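Local coordinates for peptidoglycan-N-acetylmuramic acid deacetylase PdaC (Bacillus subtilis subsp. subtilis str. 168, PDB 6H8N) that removes acetyl groups from N-acetylmuramic acid residues of peptidoglycan, which confers resistance to lysozyme, and also deacetylates short chitin oligomers, at the zinc ion site. Sequence-based numbering; all coordinates share one arbitrary frame.

The zinc ion site. Residues 17-18, 68, 72, 106, 109, 159. With ZN (zinc ion), chain B; PO4 (phosphate ion), chain C.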
# COMPACT_ATOMS: atom_id res chain seq x y z
N SER A 17 -0.47 -1.16 5.45
CA SER A 17 -0.55 0.05 6.26
C SER A 17 -0.04 -0.20 7.66
O SER A 17 -0.26 -1.26 8.23
CB SER A 17 -2.00 0.49 6.39
OG SER A 17 -2.50 0.96 5.15
N ASP A 18 0.60 0.83 8.22
CA ASP A 18 0.87 1.02 9.66
C ASP A 18 2.30 0.75 10.07
O ASP A 18 2.66 1.05 11.21
CB ASP A 18 -0.07 0.23 10.59
CG ASP A 18 -1.49 0.66 10.49
OD1 ASP A 18 -1.76 1.72 9.92
OD2 ASP A 18 -2.36 -0.13 10.95
N HIS A 68 0.95 7.64 5.39
CA HIS A 68 -0.19 7.19 6.20
C HIS A 68 -0.36 8.04 7.45
O HIS A 68 -0.96 7.58 8.43
CB HIS A 68 -0.03 5.72 6.54
CG HIS A 68 -1.27 5.03 7.03
ND1 HIS A 68 -2.51 5.17 6.46
CD2 HIS A 68 -1.42 4.13 8.03
CE1 HIS A 68 -3.38 4.40 7.10
NE2 HIS A 68 -2.74 3.74 8.05
N HIS A 72 -1.35 8.52 13.15
CA HIS A 72 -2.58 7.76 12.91
C HIS A 72 -3.84 8.36 13.53
O HIS A 72 -4.75 7.61 13.88
CB HIS A 72 -2.45 6.30 13.40
CG HIS A 72 -3.17 5.30 12.54
ND1 HIS A 72 -4.52 5.05 12.65
CD2 HIS A 72 -2.72 4.49 11.55
CE1 HIS A 72 -4.87 4.15 11.76
NE2 HIS A 72 -3.80 3.78 11.08
N ARG A 106 -2.73 7.80 2.14
CA ARG A 106 -3.81 6.93 2.60
C ARG A 106 -4.25 7.45 3.96
O ARG A 106 -3.59 7.18 4.97
CB ARG A 106 -3.36 5.49 2.66
CG ARG A 106 -4.42 4.54 3.16
CD ARG A 106 -3.98 3.11 3.01
NE ARG A 106 -4.15 2.60 1.66
CZ ARG A 106 -3.85 1.36 1.29
NH1 ARG A 106 -3.32 0.51 2.17
NH2 ARG A 106 -4.10 0.96 0.06
N TYR A 109 -8.02 5.23 8.64
CA TYR A 109 -9.42 4.80 8.70
C TYR A 109 -10.22 5.14 7.45
O TYR A 109 -11.45 4.98 7.45
CB TYR A 109 -10.16 5.30 9.96
CG TYR A 109 -9.32 5.22 11.21
CD1 TYR A 109 -9.05 4.00 11.82
CD2 TYR A 109 -8.76 6.36 11.78
CE1 TYR A 109 -8.27 3.92 12.94
CE2 TYR A 109 -8.00 6.30 12.90
CZ TYR A 109 -7.74 5.07 13.49
OH TYR A 109 -6.96 4.98 14.62
N HIS A 159 -2.47 -4.97 7.34
CA HIS A 159 -1.75 -4.10 8.27
C HIS A 159 -0.48 -4.81 8.71
O HIS A 159 -0.54 -5.83 9.39
CB HIS A 159 -2.66 -3.72 9.44
CG HIS A 159 -3.91 -3.03 8.99
ND1 HIS A 159 -5.05 -3.71 8.60
CD2 HIS A 159 -4.18 -1.71 8.78
CE1 HIS A 159 -5.97 -2.84 8.21
NE2 HIS A 159 -5.46 -1.63 8.31
ZN ZN B . -3.48 2.54 9.53
P PO4 C . -6.27 1.67 8.81
O1 PO4 C . -7.20 1.41 10.02
O2 PO4 C . -6.68 0.70 7.71
O3 PO4 C . -4.89 1.30 9.24
O4 PO4 C . -6.36 3.11 8.42
O HOH W 1 -5.15 1.53 5.61
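In the C-terminal NodB-homology deacetylase domain of PdaC, a family 4 carbohydrate esterase, zinc sits in the Asp-His-His triad typical of the family. Asp18 binds ZN through OD1 at 2.0 Å, and OD2 is too distant to bind, so the carboxylate is monodentate. His68 and His72 both point NE2 at the metal, and O3 of the phosphate closes a near-tetrahedral shell at 1.9 Å from ZN. The narrowest angle there, 94°, lies between Asp18 OD1 and His68 NE2, while the oxyanion side is wider. Phosphate is a common crystallisation additive; its tetrahedral shape suggests a mimic of the deacetylation intermediate.

Two further phosphate oxygens are held from opposite sides. The backbone N of Tyr109, in the 3-10 helix 108-110, donates to O4 at 2.7 Å, as an oxyanion-hole amide would. Across from it His159, the presumed catalytic acid at the end of strand 155-159, sends NE2 edge-on to O2 at 2.7 Å, almost perfectly straight (177° at H) and in its ring plane.

Position 17 carries an engineered serine where the natural aspartate would be the general base. Ser17 OG reaches phosphate O2 through a water and accepts an in-plane bond from Arg106 NH1 at 3.1 Å.

Behind the metal, His68 has CG anti to its backbone N (chi1 -164°), and its ND1 donates to the carbonyl O of Arg106 at 2.7 Å, from above the carbonyl plane; this fixes the ring's rotation and may enrich NE2 in electrons. His72 lays CE1 over the rim of the Tyr109 ring, its ND1 bonding only weakly to the phenol OH.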